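Local coordinates for protein ferritin (Mycoplasma penetrans, PDB 7DIE) that probably takes up, oxidises and stores iron inside a hollow 24-subunit shell, using atypical ferroxidase centres, at residues 24-29 against 54-59; 17-22 against 62-67; 46-51 against 161-166; 34-39 against 92-97. All coordinates share one frame; numbering follows the deposited sequence. Where two conformers were deposited one is given.

Interaction 1: 24-29 against 54-59; sequences LCAANL and SDKQSA. With FE (Fe (III) ion), chain G.
A27 and K56 face each other where helix 10-39 runs beside helix 43-70, their CA atoms only 5.8 Å apart, and the turn at 56-59 is widened to the pi type. The close approach rests on a small residue: A27 CB meets K56 CB at 3.9 Å, methyl against methylene. One residue back, A26 CB lies 4.3 Å from K56 CE, beside the aliphatic chain of the lysine. That chain sets out toward the alanines, bends at its second torsion (chi2 -55°) and carries its ammonium away from them. There NZ is gripped by salt bridges to E102 and E23 and by a hydrogen bond to D138, a set of carboxylates that satisfies a buried charge. D55, the residue before K56, turns to a different side. In the conformer given, its OD2 binds the iron(III) ion at 2.3 Å, while OD1 accepts a hydrogen bond from the iron-bound water, 2.6 Å from that water's O. H60, D134 and D138 are further ligands. By holding D138, which also binds the metal, K56 probably helps position it as a second-shell residue. The contact thus lies beside the iron site, within the four-helix bundle of a ferritin.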
loop_
_atom_site.group_PDB
_atom_site.type_symbol
_atom_site.label_atom_id
_atom_site.label_comp_id
_atom_site.label_asym_id
_atom_site.label_seq_id
_atom_site.Cartn_x
_atom_site.Cartn_y
_atom_site.Cartn_z
ATOM N N LEU A 24 -19.509 41.405 18.354
ATOM C CA LEU A 24 -19.274 40.897 19.702
ATOM C C LEU A 24 -20.526 41.024 20.558
ATOM O O LEU A 24 -20.795 40.173 21.410
ATOM C CB LEU A 24 -18.101 41.653 20.348
ATOM C CG LEU A 24 -17.774 41.337 21.813
ATOM C CD1 LEU A 24 -17.527 39.834 22.004
ATOM C CD2 LEU A 24 -16.554 42.176 22.277
ATOM N N CYS A 25 -21.304 42.087 20.354
ATOM C CA CYS A 25 -22.553 42.192 21.095
ATOM C C CYS A 25 -23.451 41.008 20.762
ATOM O O CYS A 25 -24.050 40.391 21.657
ATOM C CB CYS A 25 -23.238 43.529 20.771
ATOM S SG CYS A 25 -24.772 43.801 21.684
ATOM N N ALA A 26 -23.491 40.629 19.481
ATOM C CA ALA A 26 -24.257 39.465 19.049
ATOM C C ALA A 26 -23.718 38.195 19.684
ATOM O O ALA A 26 -24.485 37.381 20.204
ATOM C CB ALA A 26 -24.234 39.354 17.521
ATOM N N ALA A 27 -22.392 38.010 19.649
ATOM C CA ALA A 27 -21.784 36.838 20.284
ATOM C C ALA A 27 -22.154 36.771 21.755
ATOM O O ALA A 27 -22.588 35.723 22.253
ATOM C CB ALA A 27 -20.257 36.877 20.129
ATOM N N ASN A 28 -21.972 37.891 22.465
ATOM C CA ASN A 28 -22.314 37.967 23.882
ATOM C C ASN A 28 -23.775 37.632 24.123
ATOM O O ASN A 28 -24.103 36.917 25.075
ATOM C CB ASN A 28 -21.995 39.366 24.423
ATOM C CG ASN A 28 -20.509 39.568 24.646
ATOM O OD1 ASN A 28 -19.781 38.596 24.841
ATOM N ND2 ASN A 28 -20.052 40.828 24.639
ATOM N N LEU A 29 -24.671 38.165 23.293
ATOM C CA LEU A 29 -26.086 37.831 23.437
ATOM C C LEU A 29 -26.328 36.346 23.195
ATOM O O LEU A 29 -27.060 35.691 23.956
ATOM C CB LEU A 29 -26.939 38.684 22.486
ATOM C CG LEU A 29 -28.424 38.294 22.558
ATOM C CD1 LEU A 29 -29.034 38.654 23.925
ATOM C CD2 LEU A 29 -29.234 38.901 21.422
ATOM N N SER A 54 -19.883 31.267 18.616
ATOM C CA SER A 54 -18.522 30.864 18.264
ATOM C C SER A 54 -18.174 31.309 16.850
ATOM O O SER A 54 -17.034 31.715 16.587
ATOM C CB SER A 54 -18.361 29.350 18.407
ATOM O OG SER A 54 -18.643 28.966 19.746
ATOM N N ASP A 55 -19.134 31.236 15.923
ATOM C CA ASP A 55 -18.876 31.692 14.559
ATOM C C ASP A 55 -18.602 33.192 14.518
ATOM O O ASP A 55 -17.714 33.653 13.786
ATOM C CB ASP A 55 -20.056 31.351 13.642
ATOM C CG ASP A 55 -19.965 32.059 12.296
ATOM O OD1 ASP A 55 -19.059 31.704 11.520
ATOM O OD2 ASP A 55 -20.778 32.974 12.019
ATOM N N LYS A 56 -19.356 33.978 15.291
ATOM C CA LYS A 56 -19.053 35.410 15.346
ATOM C C LYS A 56 -17.607 35.636 15.772
ATOM O O LYS A 56 -16.913 36.493 15.217
ATOM C CB LYS A 56 -20.000 36.140 16.308
ATOM C CG LYS A 56 -21.469 36.179 15.863
ATOM C CD LYS A 56 -21.619 36.776 14.459
ATOM C CE LYS A 56 -23.099 37.021 14.083
ATOM N NZ LYS A 56 -23.216 37.686 12.731
ATOM N N GLN A 57 -17.125 34.862 16.749
ATOM C CA GLN A 57 -15.733 35.018 17.180
ATOM C C GLN A 57 -14.765 34.593 16.083
ATOM O O GLN A 57 -13.836 35.327 15.734
ATOM C CB GLN A 57 -15.463 34.192 18.433
ATOM C CG GLN A 57 -16.301 34.533 19.660
ATOM C CD GLN A 57 -16.150 33.467 20.730
ATOM O OE1 GLN A 57 -16.010 32.289 20.413
ATOM N NE2 GLN A 57 -16.145 33.875 21.994
ATOM N N SER A 58 -14.941 33.385 15.557
ATOM C CA SER A 58 -13.898 32.792 14.734
ATOM C C SER A 58 -13.919 33.288 13.301
ATOM O O SER A 58 -12.890 33.220 12.614
ATOM C CB SER A 58 -14.038 31.265 14.755
ATOM O OG SER A 58 -15.208 30.888 14.051
ATOM N N ALA A 59 -15.055 33.776 12.820
ATOM C CA ALA A 59 -15.157 34.188 11.427
ATOM C C ALA A 59 -15.349 35.689 11.253
ATOM O O ALA A 59 -14.795 36.260 10.320
ATOM C CB ALA A 59 -16.312 33.454 10.738
HETATM FE FE FE G . -21.395 34.037 10.083
HETATM O O HOH W 1 -19.528 32.816 9.245
#

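Interaction 2: 17-22 against 62-67; sequences SKHYNV and SRLVKY
L64 reaches across to helix 10-39 and sets its CD1 against the backbone of Y20, 3.6 Å from Y20 CA. The contacts between the segments are apolar. The same methyl group touches the H19 ring, L64 CD1 lying 3.7 Å from H19 CD2, with the leucine set roughly perpendicular to the histidine. L64 also uses its root: CB comes in at the edge of the Y20 ring, in its plane, 3.9 Å from Y20 CD2. The phenol stands there because its CG is anti to the backbone N (chi1 -177°), and farther along the ring Y20 CE2 nears V65 CB. Segments 17-22 and 62-67 are nearly antiparallel, 159° between directions with axes 9.9 Å apart, as expected of the first two helices of a ferritin four-helix bundle. F31 of a neighbouring subunit packs on Y20, and T35 of that subunit on V65. Polar groups find partners within helix 10-39 or beyond the contact. H19 is held through both ring nitrogens, NE2 to E23 and ND1 to S108. N21 ND2 bonds to S17 O at 2.8 Å from above the carbonyl plane, while N21 N reaches that oxygen from the opposite face.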
loop_
_atom_site.group_PDB
_atom_site.type_symbol
_atom_site.label_atom_id
_atom_site.label_comp_id
_atom_site.label_asym_id
_atom_site.label_seq_id
_atom_site.Cartn_x
_atom_site.Cartn_y
_atom_site.Cartn_z
ATOM N N SER A 17 -14.260 49.452 13.824
ATOM C CA SER A 17 -14.204 49.136 15.242
ATOM C C SER A 17 -15.604 49.010 15.834
ATOM O O SER A 17 -15.878 48.100 16.623
ATOM C CB SER A 17 -13.385 50.239 15.928
ATOM O OG SER A 17 -12.691 49.800 17.054
ATOM N N LYS A 18 -16.513 49.909 15.461
ATOM C CA LYS A 18 -17.877 49.804 15.966
ATOM C C LYS A 18 -18.543 48.533 15.469
ATOM O O LYS A 18 -19.288 47.881 16.207
ATOM C CB LYS A 18 -18.701 51.024 15.548
ATOM C CG LYS A 18 -20.163 50.914 15.980
ATOM C CD LYS A 18 -20.989 52.114 15.555
ATOM C CE LYS A 18 -22.369 52.074 16.200
ATOM N NZ LYS A 18 -23.205 53.242 15.817
ATOM N N HIS A 19 -18.299 48.163 14.218
ATOM C CA HIS A 19 -18.918 46.933 13.755
ATOM C C HIS A 19 -18.353 45.712 14.487
ATOM O O HIS A 19 -19.088 44.751 14.757
ATOM C CB HIS A 19 -18.759 46.761 12.254
ATOM C CG HIS A 19 -19.467 45.545 11.770
ATOM N ND1 HIS A 19 -20.840 45.419 11.851
ATOM C CD2 HIS A 19 -18.999 44.351 11.345
ATOM C CE1 HIS A 19 -21.186 44.213 11.443
ATOM N NE2 HIS A 19 -20.089 43.548 11.129
ATOM N N TYR A 20 -17.059 45.720 14.819
ATOM C CA TYR A 20 -16.534 44.658 15.684
ATOM C C TYR A 20 -17.343 44.568 16.973
ATOM O O TYR A 20 -17.730 43.473 17.411
ATOM C CB TYR A 20 -15.050 44.904 15.990
ATOM C CG TYR A 20 -14.392 43.806 16.833
ATOM C CD1 TYR A 20 -14.608 43.728 18.198
ATOM C CD2 TYR A 20 -13.530 42.883 16.255
ATOM C CE1 TYR A 20 -14.016 42.737 18.973
ATOM C CE2 TYR A 20 -12.909 41.890 17.025
ATOM C CZ TYR A 20 -13.159 41.826 18.387
ATOM O OH TYR A 20 -12.572 40.848 19.180
ATOM N N ASN A 21 -17.608 45.718 17.606
ATOM C CA ASN A 21 -18.393 45.703 18.839
ATOM C C ASN A 21 -19.798 45.165 18.601
ATOM O O ASN A 21 -20.380 44.549 19.493
ATOM C CB ASN A 21 -18.462 47.113 19.448
ATOM C CG ASN A 21 -17.183 47.504 20.162
ATOM O OD1 ASN A 21 -17.041 47.278 21.364
ATOM N ND2 ASN A 21 -16.234 48.074 19.423
ATOM N N VAL A 22 -20.370 45.409 17.420
ATOM C CA VAL A 22 -21.715 44.908 17.141
ATOM C C VAL A 22 -21.697 43.394 16.949
ATOM O O VAL A 22 -22.600 42.681 17.424
ATOM C CB VAL A 22 -22.312 45.633 15.923
ATOM C CG1 VAL A 22 -23.627 44.972 15.497
ATOM C CG2 VAL A 22 -22.536 47.123 16.252
ATOM N N SER A 62 -12.592 37.857 14.015
ATOM C CA SER A 62 -11.219 37.576 13.601
ATOM C C SER A 62 -10.870 38.308 12.311
ATOM O O SER A 62 -9.773 38.859 12.190
ATOM C CB SER A 62 -11.009 36.067 13.410
ATOM O OG SER A 62 -11.831 35.580 12.358
ATOM N N ARG A 63 -11.786 38.325 11.334
ATOM C CA ARG A 63 -11.510 39.042 10.084
ATOM C C ARG A 63 -11.393 40.546 10.324
ATOM O O ARG A 63 -10.560 41.212 9.703
ATOM C CB ARG A 63 -12.599 38.762 9.040
ATOM C CG ARG A 63 -12.433 37.441 8.273
ATOM C CD ARG A 63 -13.608 37.230 7.302
ATOM N NE ARG A 63 -13.408 36.068 6.437
ATOM C CZ ARG A 63 -13.588 34.809 6.825
ATOM N NH1 ARG A 63 -13.979 34.533 8.076
ATOM N NH2 ARG A 63 -13.372 33.818 5.969
ATOM N N LEU A 64 -12.200 41.097 11.239
ATOM C CA LEU A 64 -12.152 42.540 11.488
ATOM C C LEU A 64 -10.857 42.938 12.178
ATOM O O LEU A 64 -10.211 43.907 11.778
ATOM C CB LEU A 64 -13.362 42.982 12.322
ATOM C CG LEU A 64 -14.702 42.804 11.608
ATOM C CD1 LEU A 64 -15.863 42.858 12.590
ATOM C CD2 LEU A 64 -14.878 43.876 10.530
ATOM N N VAL A 65 -10.445 42.201 13.215
ATOM C CA VAL A 65 -9.205 42.600 13.874
ATOM C C VAL A 65 -8.003 42.375 12.957
ATOM O O VAL A 65 -7.048 43.159 12.982
ATOM C CB VAL A 65 -9.038 41.902 15.242
ATOM C CG1 VAL A 65 -8.799 40.423 15.080
ATOM C CG2 VAL A 65 -7.877 42.537 16.003
ATOM N N LYS A 66 -8.035 41.338 12.113
ATOM C CA LYS A 66 -6.932 41.108 11.178
ATOM C C LYS A 66 -6.835 42.218 10.153
ATOM O O LYS A 66 -5.733 42.631 9.770
ATOM C CB LYS A 66 -7.120 39.769 10.451
ATOM C CG LYS A 66 -6.820 38.518 11.297
ATOM C CD LYS A 66 -6.594 37.280 10.396
ATOM C CE LYS A 66 -6.826 35.964 11.144
ATOM N NZ LYS A 66 -7.470 34.881 10.312
ATOM N N TYR A 67 -7.982 42.689 9.670
ATOM C CA TYR A 67 -7.985 43.802 8.726
ATOM C C TYR A 67 -7.439 45.072 9.371
ATOM O O TYR A 67 -6.623 45.778 8.770
ATOM C CB TYR A 67 -9.402 44.055 8.193
ATOM C CG TYR A 67 -9.466 45.323 7.339
ATOM C CD1 TYR A 67 -8.745 45.421 6.152
ATOM C CD2 TYR A 67 -10.227 46.427 7.736
ATOM C CE1 TYR A 67 -8.776 46.591 5.370
ATOM C CE2 TYR A 67 -10.258 47.600 6.969
ATOM C CZ TYR A 67 -9.530 47.680 5.793
ATOM O OH TYR A 67 -9.573 48.834 5.025
#

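Interaction 3: 46-51 against 161-166; sequences AAFFVK and NIVGKK
F48 has the K166 chain running beside it in the same sense, so that the aromatic ring keeps company with the lysine rather than meeting it head on. F48 leaves helix 43-70 with CG anti to the backbone N (chi1 171°). In the conformer given, K166 bends at chi3 and chi4 and ends with NZ 4.1 Å from F48 CE1, oblique to the ring. Its ammonium makes a salt bridge to E141 of helix 122-150. V163 takes the root of the same phenylalanine: its CG1 sits 3.9 Å from F48 CB, on the same side of the ring plane as K166 NZ. V145 of helix 122-150 touches both F48 and V163, which places this apolar patch between the bundle and the short C-terminal helix 156-164. K51, one turn on from F48, is stretched out in full beyond CG and reaches across to segment 161-166. Its NZ donates to K166 O over 3.1 Å and approaches almost in line with the carbonyl bond (C=O...N angle 172°). The chemistry is therefore of two kinds. Apolar packing seats helix 156-164, and two lysines fasten its C-terminal residues, one through a backbone carbonyl and one through E141. E141 and D144, which touches K166, have been seen to bind iron in this protein, although not in this chain here, and the positive charge of K166 probably offsets part of the negative charge gathered there.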
loop_
_atom_site.group_PDB
_atom_site.type_symbol
_atom_site.label_atom_id
_atom_site.label_comp_id
_atom_site.label_asym_id
_atom_site.label_seq_id
_atom_site.Cartn_x
_atom_site.Cartn_y
_atom_site.Cartn_z
ATOM N N ALA A 46 -29.930 25.590 22.501
ATOM C CA ALA A 46 -28.773 26.113 23.229
ATOM C C ALA A 46 -27.483 25.888 22.443
ATOM O O ALA A 46 -26.645 26.789 22.325
ATOM C CB ALA A 46 -28.691 25.450 24.607
ATOM N N ALA A 47 -27.310 24.684 21.890
ATOM C CA ALA A 47 -26.114 24.382 21.100
ATOM C C ALA A 47 -26.055 25.227 19.837
ATOM O O ALA A 47 -24.972 25.635 19.396
ATOM C CB ALA A 47 -26.091 22.892 20.743
ATOM N N PHE A 48 -27.213 25.478 19.228
ATOM C CA PHE A 48 -27.291 26.394 18.095
ATOM C C PHE A 48 -26.742 27.770 18.454
ATOM O O PHE A 48 -25.993 28.378 17.677
ATOM C CB PHE A 48 -28.746 26.488 17.634
ATOM C CG PHE A 48 -29.002 27.562 16.620
ATOM C CD1 PHE A 48 -28.701 27.356 15.279
ATOM C CD2 PHE A 48 -29.579 28.765 17.001
ATOM C CE1 PHE A 48 -28.937 28.356 14.331
ATOM C CE2 PHE A 48 -29.817 29.772 16.058
ATOM C CZ PHE A 48 -29.491 29.565 14.724
ATOM N N PHE A 49 -27.137 28.299 19.609
ATOM C CA PHE A 49 -26.640 29.617 19.985
ATOM C C PHE A 49 -25.150 29.576 20.277
ATOM O O PHE A 49 -24.433 30.535 19.976
ATOM C CB PHE A 49 -27.427 30.162 21.172
ATOM C CG PHE A 49 -28.713 30.808 20.765
ATOM C CD1 PHE A 49 -28.707 31.908 19.908
ATOM C CD2 PHE A 49 -29.929 30.298 21.194
ATOM C CE1 PHE A 49 -29.903 32.495 19.508
ATOM C CE2 PHE A 49 -31.132 30.885 20.802
ATOM C CZ PHE A 49 -31.116 31.984 19.955
ATOM N N VAL A 50 -24.654 28.475 20.845
ATOM C CA VAL A 50 -23.209 28.377 21.043
ATOM C C VAL A 50 -22.497 28.405 19.697
ATOM O O VAL A 50 -21.453 29.053 19.539
ATOM C CB VAL A 50 -22.849 27.111 21.845
ATOM C CG1 VAL A 50 -21.338 26.920 21.840
ATOM C CG2 VAL A 50 -23.349 27.235 23.282
ATOM N N LYS A 51 -23.049 27.697 18.712
ATOM C CA LYS A 51 -22.450 27.695 17.381
ATOM C C LYS A 51 -22.460 29.092 16.776
ATOM O O LYS A 51 -21.457 29.534 16.205
ATOM C CB LYS A 51 -23.191 26.717 16.479
ATOM C CG LYS A 51 -22.675 26.689 15.029
ATOM C CD LYS A 51 -23.614 25.897 14.123
ATOM C CE LYS A 51 -23.315 26.154 12.642
ATOM N NZ LYS A 51 -24.105 25.259 11.723
ATOM N N ASN A 161 -35.845 18.640 17.657
ATOM C CA ASN A 161 -35.495 17.789 16.571
ATOM C C ASN A 161 -35.032 18.529 15.334
ATOM O O ASN A 161 -34.049 18.190 14.779
ATOM C CB ASN A 161 -36.651 16.869 16.188
ATOM C CG ASN A 161 -36.782 15.682 17.092
ATOM O OD1 ASN A 161 -37.794 15.069 17.129
ATOM N ND2 ASN A 161 -35.776 15.368 17.796
ATOM N N ILE A 162 -35.764 19.525 14.899
ATOM C CA ILE A 162 -35.392 20.194 13.651
ATOM C C ILE A 162 -34.174 21.096 13.858
ATOM O O ILE A 162 -33.308 21.201 12.981
ATOM C CB ILE A 162 -36.590 20.962 13.048
ATOM C CG1 ILE A 162 -36.266 21.397 11.611
ATOM C CG2 ILE A 162 -36.979 22.168 13.888
ATOM C CD1 ILE A 162 -37.483 21.545 10.739
ATOM N N VAL A 163 -34.065 21.735 15.021
ATOM C CA VAL A 163 -32.886 22.558 15.284
ATOM C C VAL A 163 -31.643 21.685 15.379
ATOM O O VAL A 163 -30.555 22.095 14.954
ATOM C CB VAL A 163 -33.091 23.405 16.552
ATOM C CG1 VAL A 163 -31.781 24.128 16.935
ATOM C CG2 VAL A 163 -34.223 24.418 16.320
ATOM N N GLY A 164 -31.788 20.458 15.898
ATOM C CA GLY A 164 -30.660 19.544 15.955
ATOM C C GLY A 164 -30.068 19.260 14.588
ATOM O O GLY A 164 -28.877 18.972 14.471
ATOM N N LYS A 165 -30.876 19.362 13.539
ATOM C CA LYS A 165 -30.386 19.109 12.188
ATOM C C LYS A 165 -29.563 20.261 11.620
ATOM O O LYS A 165 -28.977 20.107 10.545
ATOM C CB LYS A 165 -31.573 18.755 11.287
ATOM C CG LYS A 165 -32.110 17.378 11.654
ATOM C CD LYS A 165 -33.522 17.089 11.166
ATOM C CE LYS A 165 -33.760 15.576 11.138
ATOM N NZ LYS A 165 -35.137 15.175 11.550
ATOM N N LYS A 166 -29.481 21.393 12.317
ATOM C CA LYS A 166 -28.614 22.493 11.918
ATOM C C LYS A 166 -27.272 22.469 12.633
ATOM O O LYS A 166 -26.446 23.359 12.406
ATOM C CB LYS A 166 -29.308 23.837 12.171
ATOM C CG LYS A 166 -30.716 23.929 11.602
ATOM C CD LYS A 166 -31.287 25.327 11.772
ATOM C CE LYS A 166 -31.162 26.148 10.498
ATOM N NZ LYS A 166 -30.833 27.560 10.822
#

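Interaction 4: 34-39 against 92-97; sequences ATVSKA and QEVLDA
V94 meets two successive residues of helix 10-39, giving one methyl group to each. The apolar part is V36 against V94: V36 CG1 and V94 CG2 approach to 3.6 Å, and the two valines pass each other head to tail. Both start out toward the opposite helix, so the branches meet directly between the backbones, whose nearest CA atoms, those of S37 and V94, are 7.3 Å apart.

The second methyl, V94 CG1, is anti to its backbone N (chi1 165°) and reaches S37, where it lies 3.6 Å from OG. This is a polar atom resting against a methyl group. The serine OG is turned beside its own backbone N (chi1 -65°), back along the helix, and the hydroxyl is satisfied there by a hydrogen bond to L33 O, a turn earlier.

Two aromatic residues complete the packing: F88, from the loop before helix 91-118, touches V36 and V94, while F49 of helix 43-70 touches both S37 and V94. T35, beside V36, bonds through OG1 to L75 N of a neighbouring subunit. The two segments run in opposite senses, and helix 91-118 follows the general direction of helix 43-70, which the long connection between those two helices makes possible. Packing of the first helix on the third in this way is characteristic of the ferritin four-helix bundle.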
loop_
_atom_site.group_PDB
_atom_site.type_symbol
_atom_site.label_atom_id
_atom_site.label_comp_id
_atom_site.label_asym_id
_atom_site.label_seq_id
_atom_site.Cartn_x
_atom_site.Cartn_y
_atom_site.Cartn_z
ATOM N N ALA A 34 -27.854 31.018 24.846
ATOM C CA ALA A 34 -27.602 29.585 24.977
ATOM C C ALA A 34 -27.951 29.101 26.382
ATOM O O ALA A 34 -28.632 28.088 26.546
ATOM C CB ALA A 34 -26.144 29.268 24.635
ATOM N N THR A 35 -27.507 29.830 27.419
ATOM C CA THR A 35 -27.811 29.392 28.783
ATOM C C THR A 35 -29.300 29.524 29.092
ATOM O O THR A 35 -29.875 28.673 29.782
ATOM C CB THR A 35 -26.963 30.158 29.812
ATOM O OG1 THR A 35 -27.331 31.552 29.848
ATOM C CG2 THR A 35 -25.466 30.032 29.464
ATOM N N VAL A 36 -29.951 30.566 28.575
ATOM C CA VAL A 36 -31.392 30.704 28.790
ATOM C C VAL A 36 -32.137 29.555 28.119
ATOM O O VAL A 36 -33.002 28.907 28.729
ATOM C CB VAL A 36 -31.881 32.066 28.270
ATOM C CG1 VAL A 36 -33.417 32.122 28.344
ATOM C CG2 VAL A 36 -31.215 33.203 29.077
ATOM N N SER A 37 -31.795 29.279 26.853
ATOM C CA SER A 37 -32.445 28.209 26.094
ATOM C C SER A 37 -32.302 26.872 26.809
ATOM O O SER A 37 -33.264 26.093 26.907
ATOM C CB SER A 37 -31.814 28.114 24.694
ATOM O OG SER A 37 -32.068 29.284 23.922
ATOM N N LYS A 38 -31.091 26.577 27.298
ATOM C CA LYS A 38 -30.865 25.315 27.998
ATOM C C LYS A 38 -31.726 25.226 29.254
ATOM O O LYS A 38 -32.347 24.189 29.528
ATOM C CB LYS A 38 -29.382 25.180 28.359
ATOM C CG LYS A 38 -29.046 23.885 29.125
ATOM C CD LYS A 38 -29.310 22.667 28.271
ATOM C CE LYS A 38 -29.042 21.364 29.038
ATOM N NZ LYS A 38 -29.548 20.165 28.272
ATOM N N ALA A 39 -31.773 26.312 30.029
ATOM C CA ALA A 39 -32.560 26.319 31.260
ATOM C C ALA A 39 -34.048 26.163 30.971
ATOM O O ALA A 39 -34.800 25.670 31.820
ATOM C CB ALA A 39 -32.304 27.612 32.028
ATOM N N GLN A 92 -39.847 31.337 22.485
ATOM C CA GLN A 92 -40.236 32.315 21.467
ATOM C C GLN A 92 -39.626 33.688 21.747
ATOM O O GLN A 92 -39.146 34.367 20.825
ATOM C CB GLN A 92 -41.766 32.407 21.393
ATOM C CG GLN A 92 -42.430 31.182 20.722
ATOM C CD GLN A 92 -42.467 29.969 21.629
ATOM O OE1 GLN A 92 -42.497 30.103 22.841
ATOM N NE2 GLN A 92 -42.456 28.768 21.038
ATOM N N GLU A 93 -39.640 34.122 23.012
ATOM C CA GLU A 93 -39.037 35.408 23.351
ATOM C C GLU A 93 -37.530 35.395 23.137
ATOM O O GLU A 93 -36.952 36.415 22.740
ATOM C CB GLU A 93 -39.363 35.772 24.801
ATOM C CG GLU A 93 -40.817 36.190 24.979
ATOM C CD GLU A 93 -41.210 36.299 26.431
ATOM O OE1 GLU A 93 -40.373 35.983 27.299
ATOM O OE2 GLU A 93 -42.361 36.687 26.699
ATOM N N VAL A 94 -36.886 34.250 23.395
ATOM C CA VAL A 94 -35.456 34.106 23.115
ATOM C C VAL A 94 -35.176 34.322 21.632
ATOM O O VAL A 94 -34.245 35.045 21.254
ATOM C CB VAL A 94 -34.963 32.724 23.577
ATOM C CG1 VAL A 94 -33.590 32.418 22.969
ATOM C CG2 VAL A 94 -34.907 32.683 25.093
ATOM N N LEU A 95 -35.960 33.676 20.766
ATOM C CA LEU A 95 -35.683 33.828 19.344
ATOM C C LEU A 95 -36.019 35.233 18.860
ATOM O O LEU A 95 -35.323 35.751 17.978
ATOM C CB LEU A 95 -36.428 32.778 18.526
ATOM C CG LEU A 95 -35.596 31.529 18.161
ATOM C CD1 LEU A 95 -34.420 31.869 17.231
ATOM C CD2 LEU A 95 -35.093 30.815 19.406
ATOM N N ASP A 96 -37.053 35.873 19.430
ATOM C CA ASP A 96 -37.330 37.281 19.113
ATOM C C ASP A 96 -36.091 38.141 19.320
ATOM O O ASP A 96 -35.758 39.006 18.497
ATOM C CB ASP A 96 -38.461 37.835 19.997
ATOM C CG ASP A 96 -39.839 37.332 19.602
ATOM O OD1 ASP A 96 -40.031 36.878 18.453
ATOM O OD2 ASP A 96 -40.745 37.395 20.464
ATOM N N ALA A 97 -35.420 37.942 20.446
ATOM C CA ALA A 97 -34.261 38.765 20.760
ATOM C C ALA A 97 -33.112 38.462 19.812
ATOM O O ALA A 97 -32.400 39.376 19.383
ATOM C CB ALA A 97 -33.846 38.538 22.211
#

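Overall arrangement
Three of the four contacts trace helix 10-39 along its length: interaction 2 toward its start, interaction 1 near the middle of the chain and interaction 4 at its end. Interactions 2 and 4 are centred 26 Å apart, on opposite sides of the chain's centre. Interaction 1, which holds the iron ligand D55, lies between them, 11 Å from the centre of interaction 2 and 16 Å from that of interaction 4. Interactions 3 and 4 (centres 12 Å apart) join through F49, whose CD2 touches S37 OG and whose CE2 touches V94 CG1, each at 3.6 Å. In interaction 3 the side chain of K166 is about 4 Å from a bound iron(III) ion.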